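Local coordinates for uncharacterized protein (Staphylococcus aureus subsp. aureus, PDB 4H0A) that is of unknown function but belongs to the CAP (cysteine-rich secretory protein) family, its CAP domain being preceded by a CAP-associated N-terminal domain, at residues A[38-42]-A[100-104]; A[56-61]-A[72-76]; A[91-96]-A[167-173]; A[144-148]-A[181-185]. All coordinates share one frame. Residue numbers count along the deposited sequence, not the author numbering.

Interaction 1. Residues A[38-42]-A[100-104]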
loop_
_atom_site.group_PDB
_atom_site.type_symbol
_atom_site.label_atom_id
_atom_site.label_comp_id
_atom_site.label_asym_id
_atom_site.label_seq_id
_atom_site.Cartn_x
_atom_site.Cartn_y
_atom_site.Cartn_z
ATOM N N LYS A 38 5.811 -8.879 21.117
ATOM C CA LYS A 38 5.115 -9.396 22.303
ATOM C C LYS A 38 3.636 -8.978 22.322
ATOM O O LYS A 38 2.834 -9.602 23.018
ATOM C CB LYS A 38 5.805 -8.886 23.583
ATOM C CG LYS A 38 7.280 -9.267 23.673
ATOM C CD LYS A 38 7.909 -8.866 25.013
ATOM C CE LYS A 38 7.697 -9.897 26.097
ATOM N NZ LYS A 38 8.396 -9.531 27.359
ATOM N N GLU A 39 3.287 -7.914 21.584
ATOM C CA GLU A 39 1.939 -7.355 21.538
ATOM C C GLU A 39 1.692 -6.675 20.196
ATOM O O GLU A 39 2.629 -6.465 19.424
ATOM C CB GLU A 39 1.780 -6.325 22.680
ATOM C CG GLU A 39 2.761 -5.163 22.584
ATOM C CD GLU A 39 2.707 -4.172 23.729
ATOM O OE1 GLU A 39 1.843 -3.265 23.686
ATOM O OE2 GLU A 39 3.567 -4.263 24.635
ATOM N N GLY A 40 0.447 -6.301 19.955
ATOM C CA GLY A 40 0.074 -5.581 18.747
ATOM C C GLY A 40 -0.163 -6.455 17.536
ATOM O O GLY A 40 -0.205 -7.684 17.644
ATOM N N VAL A 41 -0.268 -5.808 16.359
ATOM C CA VAL A 41 -0.640 -6.481 15.115
ATOM C C VAL A 41 0.376 -7.536 14.680
ATOM O O VAL A 41 -0.031 -8.520 14.071
ATOM C CB VAL A 41 -0.984 -5.522 13.947
ATOM C CG1 VAL A 41 -1.940 -4.424 14.387
ATOM C CG2 VAL A 41 0.253 -4.935 13.310
ATOM N N GLY A 42 1.646 -7.391 15.055
ATOM C CA GLY A 42 2.650 -8.402 14.748
ATOM C C GLY A 42 2.333 -9.773 15.329
ATOM O O GLY A 42 2.671 -10.795 14.720
ATOM N N VAL A 100 -3.081 2.491 16.686
ATOM C CA VAL A 100 -2.781 1.115 16.300
ATOM C C VAL A 100 -1.530 0.716 17.056
ATOM O O VAL A 100 -0.660 1.552 17.306
ATOM C CB VAL A 100 -2.644 0.846 14.772
ATOM C CG1 VAL A 100 -3.957 1.111 14.050
ATOM C CG2 VAL A 100 -1.493 1.633 14.142
ATOM N N ASN A 101 -1.447 -0.552 17.428
ATOM C CA ASN A 101 -0.304 -1.083 18.139
ATOM C C ASN A 101 0.545 -1.866 17.129
ATOM O O ASN A 101 0.193 -2.986 16.760
ATOM C CB ASN A 101 -0.787 -1.937 19.303
ATOM C CG ASN A 101 0.315 -2.414 20.204
ATOM O OD1 ASN A 101 1.480 -2.517 19.812
ATOM N ND2 ASN A 101 -0.026 -2.751 21.432
ATOM N N VAL A 102 1.652 -1.253 16.675
ATOM C CA VAL A 102 2.584 -1.866 15.715
ATOM C C VAL A 102 3.931 -2.114 16.431
ATOM O O VAL A 102 4.994 -2.012 15.811
ATOM C CB VAL A 102 2.734 -1.022 14.410
ATOM C CG1 VAL A 102 1.481 -1.147 13.541
ATOM C CG2 VAL A 102 3.048 0.450 14.701
ATOM N N SER A 103 3.877 -2.513 17.733
ATOM C CA SER A 103 5.074 -2.764 18.543
ATOM C C SER A 103 6.013 -3.754 17.841
ATOM O O SER A 103 5.531 -4.660 17.161
ATOM C CB SER A 103 4.702 -3.295 19.923
ATOM O OG SER A 103 4.017 -2.306 20.668
ATOM N N PRO A 104 7.345 -3.561 17.914
ATOM C CA PRO A 104 8.081 -2.553 18.707
ATOM C C PRO A 104 8.112 -1.152 18.094
ATOM O O PRO A 104 8.727 -0.257 18.669
ATOM C CB PRO A 104 9.494 -3.148 18.772
ATOM C CG PRO A 104 9.639 -3.884 17.484
ATOM C CD PRO A 104 8.269 -4.482 17.224
HETATM O O HOH W 1 2.872 -5.640 16.910
#

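Interaction 2. Residues A[56-61]-A[72-76]. With EDO (1,2-ethanediol), chain E.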
loop_
_atom_site.group_PDB
_atom_site.type_symbol
_atom_site.label_atom_id
_atom_site.label_comp_id
_atom_site.label_asym_id
_atom_site.label_seq_id
_atom_site.Cartn_x
_atom_site.Cartn_y
_atom_site.Cartn_z
ATOM N N PHE A 56 -12.874 -7.375 17.079
ATOM C CA PHE A 56 -13.441 -6.195 16.412
ATOM C C PHE A 56 -14.835 -6.355 15.836
ATOM O O PHE A 56 -15.389 -5.375 15.333
ATOM C CB PHE A 56 -12.539 -5.818 15.231
ATOM C CG PHE A 56 -11.092 -5.598 15.580
ATOM C CD1 PHE A 56 -10.733 -4.751 16.621
ATOM C CD2 PHE A 56 -10.086 -6.153 14.809
ATOM C CE1 PHE A 56 -9.392 -4.498 16.907
ATOM C CE2 PHE A 56 -8.748 -5.904 15.099
ATOM C CZ PHE A 56 -8.407 -5.085 16.154
ATOM N N GLY A 57 -15.381 -7.555 15.852
ATOM C CA GLY A 57 -16.648 -7.795 15.189
ATOM C C GLY A 57 -16.354 -8.081 13.726
ATOM O O GLY A 57 -15.195 -8.223 13.323
ATOM N N GLN A 58 -17.383 -8.093 12.911
ATOM C CA GLN A 58 -17.242 -8.444 11.508
ATOM C C GLN A 58 -16.459 -7.392 10.714
ATOM O O GLN A 58 -16.592 -6.196 10.958
ATOM C CB GLN A 58 -18.632 -8.630 10.893
ATOM C CG GLN A 58 -19.439 -9.775 11.545
ATOM C CD GLN A 58 -18.899 -11.151 11.211
ATOM O OE1 GLN A 58 -18.655 -11.472 10.051
ATOM N NE2 GLN A 58 -18.734 -12.016 12.207
ATOM N N ALA A 59 -15.651 -7.846 9.754
ATOM C CA ALA A 59 -14.872 -6.955 8.901
ATOM C C ALA A 59 -15.792 -6.086 8.053
ATOM O O ALA A 59 -16.940 -6.454 7.780
ATOM C CB ALA A 59 -13.938 -7.758 8.005
ATOM N N ASP A 60 -15.288 -4.923 7.651
ATOM C CA ASP A 60 -16.056 -3.986 6.833
ATOM C C ASP A 60 -16.194 -4.487 5.402
ATOM O O ASP A 60 -17.222 -4.273 4.768
ATOM C CB ASP A 60 -15.375 -2.607 6.843
ATOM C CG ASP A 60 -15.403 -1.980 8.227
ATOM O OD1 ASP A 60 -16.507 -1.692 8.725
ATOM O OD2 ASP A 60 -14.330 -1.858 8.843
ATOM N N ARG A 61 -15.156 -5.162 4.917
ATOM C CA ARG A 61 -15.040 -5.633 3.549
ATOM C C ARG A 61 -14.234 -6.931 3.543
ATOM O O ARG A 61 -13.219 -6.982 4.240
ATOM C CB ARG A 61 -14.265 -4.507 2.802
ATOM C CG ARG A 61 -14.400 -4.447 1.330
ATOM C CD ARG A 61 -14.074 -3.088 0.743
ATOM N NE ARG A 61 -12.795 -2.497 1.176
ATOM C CZ ARG A 61 -11.660 -2.449 0.477
ATOM N NH1 ARG A 61 -11.568 -3.046 -0.704
ATOM N NH2 ARG A 61 -10.600 -1.807 0.962
ATOM N N TYR A 72 -9.288 -8.910 4.512
ATOM C CA TYR A 72 -10.301 -8.451 5.462
ATOM C C TYR A 72 -9.943 -7.045 5.818
ATOM O O TYR A 72 -8.802 -6.818 6.227
ATOM C CB TYR A 72 -10.314 -9.323 6.733
ATOM C CG TYR A 72 -10.813 -10.730 6.526
ATOM C CD1 TYR A 72 -10.042 -11.670 5.850
ATOM C CD2 TYR A 72 -12.025 -11.146 7.071
ATOM C CE1 TYR A 72 -10.511 -12.965 5.633
ATOM C CE2 TYR A 72 -12.491 -12.446 6.884
ATOM C CZ TYR A 72 -11.737 -13.345 6.149
ATOM O OH TYR A 72 -12.175 -14.626 5.970
ATOM N N VAL A 73 -10.874 -6.096 5.690
ATOM C CA VAL A 73 -10.547 -4.724 6.053
ATOM C C VAL A 73 -11.309 -4.388 7.312
ATOM O O VAL A 73 -12.525 -4.586 7.365
ATOM C CB VAL A 73 -10.837 -3.736 4.904
ATOM C CG1 VAL A 73 -10.483 -2.297 5.305
ATOM C CG2 VAL A 73 -10.076 -4.155 3.648
ATOM N N PHE A 74 -10.598 -3.887 8.337
ATOM C CA PHE A 74 -11.201 -3.452 9.592
ATOM C C PHE A 74 -10.841 -2.003 9.789
ATOM O O PHE A 74 -9.655 -1.672 9.760
ATOM C CB PHE A 74 -10.685 -4.277 10.778
ATOM C CG PHE A 74 -10.968 -5.746 10.729
ATOM C CD1 PHE A 74 -10.069 -6.623 10.129
ATOM C CD2 PHE A 74 -12.098 -6.274 11.343
ATOM C CE1 PHE A 74 -10.308 -7.994 10.128
ATOM C CE2 PHE A 74 -12.328 -7.647 11.348
ATOM C CZ PHE A 74 -11.434 -8.498 10.741
ATOM N N LYS A 75 -11.821 -1.132 9.992
ATOM C CA LYS A 75 -11.465 0.268 10.181
ATOM C C LYS A 75 -12.431 1.006 11.062
ATOM O O LYS A 75 -13.598 0.649 11.175
ATOM C CB LYS A 75 -11.370 0.978 8.831
ATOM C CG LYS A 75 -12.613 0.895 7.986
ATOM C CD LYS A 75 -12.489 1.685 6.702
ATOM C CE LYS A 75 -13.842 1.836 6.039
ATOM N NZ LYS A 75 -13.789 2.742 4.868
ATOM N N ASP A 76 -11.921 2.067 11.675
ATOM C CA ASP A 76 -12.707 2.965 12.498
ATOM C C ASP A 76 -11.983 4.318 12.496
ATOM O O ASP A 76 -10.987 4.473 11.791
ATOM C CB ASP A 76 -12.942 2.374 13.906
ATOM C CG ASP A 76 -11.737 2.224 14.818
ATOM O OD1 ASP A 76 -10.702 2.870 14.552
ATOM O OD2 ASP A 76 -11.845 1.492 15.824
HETATM C C1 EDO E . -12.494 -1.886 14.551
HETATM O O1 EDO E . -13.180 -2.053 13.332
HETATM C C2 EDO E . -10.983 -1.927 14.290
HETATM O O2 EDO E . -10.322 -1.596 15.498
#

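Interaction 3. Residues A[91-96]-A[167-173]. With EDO (1,2-ethanediol), chain C.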
loop_
_atom_site.group_PDB
_atom_site.type_symbol
_atom_site.label_atom_id
_atom_site.label_comp_id
_atom_site.label_asym_id
_atom_site.label_seq_id
_atom_site.Cartn_x
_atom_site.Cartn_y
_atom_site.Cartn_z
ATOM N N VAL A 91 -1.708 -14.040 7.301
ATOM C CA VAL A 91 -0.329 -14.050 6.777
ATOM C C VAL A 91 0.229 -12.626 6.644
ATOM O O VAL A 91 1.421 -12.475 6.387
ATOM C CB VAL A 91 -0.213 -14.799 5.429
ATOM C CG1 VAL A 91 -0.581 -16.274 5.589
ATOM C CG2 VAL A 91 -1.064 -14.148 4.341
ATOM N N SER A 92 -0.619 -11.591 6.777
ATOM C CA SER A 92 -0.161 -10.220 6.641
ATOM C C SER A 92 -1.133 -9.259 7.264
ATOM O O SER A 92 -2.341 -9.501 7.212
ATOM C CB SER A 92 -0.005 -9.873 5.166
ATOM O OG SER A 92 0.405 -8.531 4.987
ATOM N N VAL A 93 -0.611 -8.156 7.832
ATOM C CA VAL A 93 -1.439 -7.091 8.393
ATOM C C VAL A 93 -0.808 -5.759 8.056
ATOM O O VAL A 93 0.273 -5.464 8.563
ATOM C CB VAL A 93 -1.680 -7.189 9.925
ATOM C CG1 VAL A 93 -2.593 -6.043 10.399
ATOM C CG2 VAL A 93 -2.284 -8.538 10.306
ATOM N N TYR A 94 -1.470 -4.957 7.217
ATOM C CA TYR A 94 -1.059 -3.580 6.952
ATOM C C TYR A 94 -1.790 -2.745 8.003
ATOM O O TYR A 94 -2.999 -2.907 8.126
ATOM C CB TYR A 94 -1.426 -3.161 5.514
ATOM C CG TYR A 94 -1.284 -1.673 5.290
ATOM C CD1 TYR A 94 -0.043 -1.101 5.035
ATOM C CD2 TYR A 94 -2.377 -0.822 5.437
ATOM C CE1 TYR A 94 0.099 0.276 4.874
ATOM C CE2 TYR A 94 -2.242 0.556 5.305
ATOM C CZ TYR A 94 -1.002 1.101 5.024
ATOM O OH TYR A 94 -0.886 2.458 4.895
ATOM N N ALA A 95 -1.097 -1.910 8.785
ATOM C CA ALA A 95 -1.772 -1.133 9.832
ATOM C C ALA A 95 -1.353 0.309 9.824
ATOM O O ALA A 95 -0.172 0.602 9.676
ATOM C CB ALA A 95 -1.462 -1.730 11.199
ATOM N N THR A 96 -2.305 1.221 10.035
ATOM C CA THR A 96 -1.987 2.642 10.173
ATOM C C THR A 96 -3.096 3.313 10.976
ATOM O O THR A 96 -4.126 2.695 11.233
ATOM C CB THR A 96 -1.757 3.304 8.803
ATOM O OG1 THR A 96 -1.196 4.608 9.012
ATOM C CG2 THR A 96 -3.023 3.391 7.949
ATOM N N LEU A 167 4.912 6.024 8.997
ATOM C CA LEU A 167 3.551 6.259 8.513
ATOM C C LEU A 167 2.656 5.061 8.728
ATOM O O LEU A 167 1.467 5.204 9.022
ATOM C CB LEU A 167 3.586 6.563 7.009
ATOM C CG LEU A 167 4.391 7.792 6.587
ATOM C CD1 LEU A 167 4.651 7.763 5.096
ATOM C CD2 LEU A 167 3.683 9.080 7.004
ATOM N N SER A 168 3.207 3.874 8.501
ATOM C CA SER A 168 2.447 2.636 8.572
ATOM C C SER A 168 3.404 1.463 8.688
ATOM O O SER A 168 4.603 1.621 8.441
ATOM C CB SER A 168 1.587 2.502 7.313
ATOM O OG SER A 168 2.361 2.620 6.131
ATOM N N VAL A 169 2.901 0.306 9.110
ATOM C CA VAL A 169 3.716 -0.908 9.220
ATOM C C VAL A 169 2.933 -2.070 8.653
ATOM O O VAL A 169 1.730 -2.176 8.904
ATOM C CB VAL A 169 4.151 -1.215 10.677
ATOM C CG1 VAL A 169 5.010 -2.485 10.740
ATOM C CG2 VAL A 169 4.883 -0.028 11.301
ATOM N N ARG A 170 3.605 -2.954 7.910
ATOM C CA ARG A 170 2.988 -4.182 7.438
ATOM C C ARG A 170 3.774 -5.333 8.000
ATOM O O ARG A 170 4.954 -5.462 7.675
ATOM C CB ARG A 170 2.903 -4.284 5.904
ATOM C CG ARG A 170 2.442 -5.688 5.435
ATOM C CD ARG A 170 1.818 -5.665 4.062
ATOM N NE ARG A 170 2.784 -5.278 3.037
ATOM C CZ ARG A 170 2.467 -4.949 1.788
ATOM N NH1 ARG A 170 1.199 -4.985 1.384
ATOM N NH2 ARG A 170 3.412 -4.597 0.929
ATOM N N PHE A 171 3.151 -6.145 8.876
ATOM C CA PHE A 171 3.786 -7.361 9.387
ATOM C C PHE A 171 3.356 -8.474 8.458
ATOM O O PHE A 171 2.163 -8.547 8.146
ATOM C CB PHE A 171 3.391 -7.647 10.834
ATOM C CG PHE A 171 4.054 -6.730 11.834
ATOM C CD1 PHE A 171 3.440 -5.553 12.230
ATOM C CD2 PHE A 171 5.258 -7.084 12.436
ATOM C CE1 PHE A 171 4.030 -4.730 13.188
ATOM C CE2 PHE A 171 5.845 -6.261 13.393
ATOM C CZ PHE A 171 5.231 -5.087 13.761
ATOM N N LEU A 172 4.282 -9.319 7.984
ATOM C CA LEU A 172 3.901 -10.382 7.052
ATOM C C LEU A 172 4.881 -11.549 7.063
ATOM O O LEU A 172 6.015 -11.419 7.522
ATOM C CB LEU A 172 3.743 -9.834 5.612
ATOM C CG LEU A 172 5.010 -9.482 4.789
ATOM C CD1 LEU A 172 4.610 -8.921 3.432
ATOM C CD2 LEU A 172 5.905 -8.466 5.511
ATOM N N THR A 173 4.421 -12.698 6.554
ATOM C CA THR A 173 5.251 -13.896 6.478
ATOM C C THR A 173 6.143 -13.840 5.252
ATOM O O THR A 173 5.886 -13.079 4.321
ATOM C CB THR A 173 4.389 -15.161 6.430
ATOM O OG1 THR A 173 3.651 -15.165 5.210
ATOM C CG2 THR A 173 3.447 -15.272 7.621
HETATM C C1 EDO C . -2.254 -5.300 1.578
HETATM O O1 EDO C . -1.417 -5.459 2.710
HETATM C C2 EDO C . -2.468 -6.740 1.041
HETATM O O2 EDO C . -3.247 -6.722 -0.132
HETATM O O HOH W 2 1.233 3.704 3.658
#

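Interaction 4. Residues A[144-148]-A[181-185]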
loop_
_atom_site.group_PDB
_atom_site.type_symbol
_atom_site.label_atom_id
_atom_site.label_comp_id
_atom_site.label_asym_id
_atom_site.label_seq_id
_atom_site.Cartn_x
_atom_site.Cartn_y
_atom_site.Cartn_z
ATOM N N THR A 144 13.072 4.301 3.793
ATOM C CA THR A 144 11.625 4.552 3.764
ATOM C C THR A 144 10.721 3.328 3.553
ATOM O O THR A 144 9.503 3.500 3.534
ATOM C CB THR A 144 11.354 5.589 2.668
ATOM O OG1 THR A 144 11.549 4.989 1.379
ATOM C CG2 THR A 144 12.236 6.850 2.840
ATOM N N GLN A 145 11.283 2.120 3.430
ATOM C CA GLN A 145 10.511 0.883 3.260
ATOM C C GLN A 145 11.253 -0.256 3.943
ATOM O O GLN A 145 11.312 -1.364 3.410
ATOM C CB GLN A 145 10.355 0.606 1.756
ATOM C CG GLN A 145 9.127 -0.194 1.394
ATOM C CD GLN A 145 9.068 -0.515 -0.081
ATOM O OE1 GLN A 145 9.985 -0.244 -0.853
ATOM N NE2 GLN A 145 7.994 -1.127 -0.502
ATOM N N THR A 146 11.847 0.028 5.110
ATOM C CA THR A 146 12.737 -0.891 5.821
ATOM C C THR A 146 12.124 -2.263 6.024
ATOM O O THR A 146 11.018 -2.355 6.543
ATOM C CB THR A 146 13.134 -0.314 7.179
ATOM O OG1 THR A 146 13.284 1.096 7.039
ATOM C CG2 THR A 146 14.423 -0.948 7.729
ATOM N N LEU A 147 12.848 -3.321 5.617
ATOM C CA LEU A 147 12.420 -4.707 5.820
ATOM C C LEU A 147 13.133 -5.201 7.064
ATOM O O LEU A 147 14.363 -5.189 7.086
ATOM C CB LEU A 147 12.755 -5.570 4.601
ATOM C CG LEU A 147 12.323 -7.041 4.668
ATOM C CD1 LEU A 147 10.798 -7.173 4.856
ATOM C CD2 LEU A 147 12.736 -7.781 3.408
ATOM N N ILE A 148 12.390 -5.562 8.119
ATOM C CA ILE A 148 12.987 -5.994 9.389
ATOM C C ILE A 148 12.496 -7.380 9.721
ATOM O O ILE A 148 11.301 -7.624 9.606
ATOM C CB ILE A 148 12.649 -5.003 10.545
ATOM C CG1 ILE A 148 12.963 -3.538 10.150
ATOM C CG2 ILE A 148 13.405 -5.395 11.826
ATOM C CD1 ILE A 148 12.500 -2.479 11.140
ATOM N N GLU A 181 6.603 -9.453 -3.583
ATOM C CA GLU A 181 7.900 -9.095 -4.173
ATOM C C GLU A 181 8.057 -7.554 -4.192
ATOM O O GLU A 181 8.130 -6.956 -5.263
ATOM C CB GLU A 181 7.997 -9.713 -5.586
ATOM C CG GLU A 181 9.382 -9.692 -6.204
ATOM C CD GLU A 181 9.398 -10.192 -7.635
ATOM O OE1 GLU A 181 8.754 -11.230 -7.911
ATOM O OE2 GLU A 181 10.066 -9.554 -8.480
ATOM N N PRO A 182 8.032 -6.879 -3.018
ATOM C CA PRO A 182 8.089 -5.403 -3.026
ATOM C C PRO A 182 9.470 -4.798 -3.285
ATOM O O PRO A 182 9.565 -3.575 -3.408
ATOM C CB PRO A 182 7.562 -5.004 -1.641
ATOM C CG PRO A 182 7.539 -6.243 -0.820
ATOM C CD PRO A 182 7.946 -7.418 -1.647
ATOM N N TYR A 183 10.531 -5.621 -3.369
ATOM C CA TYR A 183 11.883 -5.154 -3.646
ATOM C C TYR A 183 12.434 -5.890 -4.853
ATOM O O TYR A 183 11.907 -6.936 -5.253
ATOM C CB TYR A 183 12.792 -5.375 -2.432
ATOM C CG TYR A 183 12.178 -4.948 -1.121
ATOM C CD1 TYR A 183 12.222 -3.624 -0.709
ATOM C CD2 TYR A 183 11.540 -5.867 -0.296
ATOM C CE1 TYR A 183 11.651 -3.221 0.494
ATOM C CE2 TYR A 183 10.965 -5.476 0.911
ATOM C CZ TYR A 183 11.025 -4.152 1.302
ATOM O OH TYR A 183 10.488 -3.787 2.511
ATOM N N GLN A 184 13.488 -5.336 -5.445
ATOM C CA GLN A 184 14.140 -5.947 -6.593
ATOM C C GLN A 184 14.792 -7.252 -6.162
ATOM O O GLN A 184 15.447 -7.292 -5.119
ATOM C CB GLN A 184 15.191 -4.989 -7.190
ATOM C CG GLN A 184 15.758 -5.447 -8.534
ATOM C CD GLN A 184 16.735 -4.450 -9.114
ATOM O OE1 GLN A 184 17.260 -3.567 -8.422
ATOM N NE2 GLN A 184 17.024 -4.582 -10.401
ATOM N N LEU A 185 14.605 -8.315 -6.950
ATOM C CA LEU A 185 15.207 -9.610 -6.648
ATOM C C LEU A 185 16.601 -9.692 -7.228
ATOM O O LEU A 185 16.866 -9.117 -8.283
ATOM C CB LEU A 185 14.365 -10.761 -7.221
ATOM C CG LEU A 185 13.066 -11.092 -6.510
ATOM C CD1 LEU A 185 12.218 -12.008 -7.369
ATOM C CD2 LEU A 185 13.327 -11.757 -5.163
#

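Interaction 1. Residues A[38-42]-A[100-104]
N101 gives up the most surface here, followed by E39 and S103, and these three carry much of the contact. With chi1 in the t well, the N101 amide reaches the acid of E39, and ND2 donates to E39 OE1 at 3.0 Å. The other end of the amide stays at home: N101 OD1 accepts from S103 N at 3.2 Å, which makes an Asx turn, and from S103 OG at 2.7 Å. That fixes the serine so that its OG lies 3.7 Å from E39 CG. The backbone adds one direct bond, V41 N to N101 O at 2.9 Å. It requires close approach at G40, whose CA is 3.3 Å from N101 O; a CB there would collide with that oxygen, and the positive phi favours glycine as well. A water bridges the two segments, donating to E39 O (2.7 Å) and S103 O (2.8 Å) and accepting from G42 N (2.8 Å). Below this polar layer V41 CG2 meets V102 CG1 at 4.0 Å. Both valines pack onto the antiparallel sheet of the CAP-associated N-terminal region: V41 against Y81, V93 and F171 of strands 79-86, 89-96 and 166-172, V102 against A95, V169 and F171.

Interaction 2. Residues A[56-61]-A[72-76]
This is a surface contact at the margin of the antiparallel sheet in the CAP-associated N-terminal region, where the loop leaving helix 50-56 runs over strand 69-76 and turns into 61-65, one of the two outermost strands. Because 61-65 and 69-76 are consecutive antiparallel neighbours, they form a beta hairpin, and the contact lies at its open end. V73 bonds through both backbone polar atoms: its N donates to R61 O at 2.9 Å, and its O accepts from D60 N at 2.8 Å. G57, with positive phi, ends the helix in a conformation that calls for glycine and swings the chain round the F74 ring. The methyl of A59 sits over one face of that ring in a CH-pi contact, CB 3.9 Å from the centroid, while F56 covers the opposite face, its ring inclined at 53° with centroids 5.6 Å apart. On the other side of strand 69-76 the R61 guanidinium lies with one face over V73 CG2, at 3.6 Å from NH2, and makes a salt bridge to E211 of helix 201-219; K75 NZ pairs with the same glutamate. An ethanediol, probably from the crystallisation liquor, rests over the F56 ring. Further along the strand, D60 substitutes a side-chain acceptor for a backbone one: K75 N donates to D60 OD2 at 2.9 Å.

Interaction 3. Residues A[91-96]-A[167-173]
Y94 and R170 face each other in a non-hydrogen-bonded pair, CA atoms 4.1 Å apart, and both adopt chi1 t. The tyrosine ring therefore runs along the sheet toward S168, with R170 CB at its edge, and one water joins Y94 OH (2.8 Å) to S168 OG (2.9 Å), the serine being in the p rotamer. With chi1 and chi2 both t, R170 CD passes 3.3 Å from S92 OG; chi3 near +65° then turns the guanidinium, which salt-bridges D281, while NH1 also donates to O1 of an ethanediol at 3.0 Å. Helices 201-219 and 282-290 cover this face. T96, again t, turns its OG1 to L167 O at 2.7 Å. V93, A95, V169 and F171 occupy the opposite face; the m rotamer of F171 carries its ring off toward V41. Between these two strands the pairing is regular: V93 N to F171 O is 2.8 Å and F171 N to V93 O 3.0 Å, A95 N to V169 O 2.8 Å and V169 N to A95 O 3.1 Å. At 172° between axes, these are central neighbours in an antiparallel sheet, where strand 166-172 joins the 61-96 meander to strands 153-159 and 145-150.

Interaction 4. Residues A[144-148]-A[181-185]
T144 closes helix 139-144 and makes no contact with 181-185; its OG1 instead bonds to H287 and N291. One residue on, Q145 leaves the helical conformation and becomes the main partner. Its side chain extends toward P182 and Y183. More decisive is its backbone oxygen: Y183 OH donates to Q145 O at 2.7 Å, with that oxygen close to the plane of the phenol ring. Y183 is in the m rotamer and reaches across a wide gap to do this, since the closest CA atoms of the two segments, those of Q145 and P182, are 9.2 Å apart. Here the chain enters strand 145-150, an outermost strand of the large antiparallel sheet in the CAP-associated N-terminal region, so the tyrosine bridges from the turn after helix 174-180 to that border strand. Next comes T146, which points its CB away and bonds through OG1 to L142 O. L147 turns back toward the tyrosine: CB lies 3.6 Å from Y183 OH, and CD2 packs at 3.8 Å from Y183 CE2. I148 faces loop residues I114 and T118 instead. The Y183 hydroxyl has a second partner in Q156 of neighbouring strand 153-159, and F135 of strand 131-136 meets its ring edge-to-face.

Overall arrangement
From the N terminus, the chain passes 38-42 before entering the large antiparallel sheet. Interaction 2 closes first, a short loop from helix 50-56 to strand 69-76, and it falls wholly within the longer excursion that interaction 1 closes at 100-104. Interaction 3 opens at 91-96, before interaction 1 has closed, so the two cross; they also touch, F171 packing against V41, G42, V102 and S103. Interaction 4 opens at 144-148, inside the span of interaction 3, and closes after it at 181-185, a second crossing. Interactions 2 and 4 involve the two outermost parts of the sheet, with centres about 27 Å apart, and interaction 3 joins its middle strands.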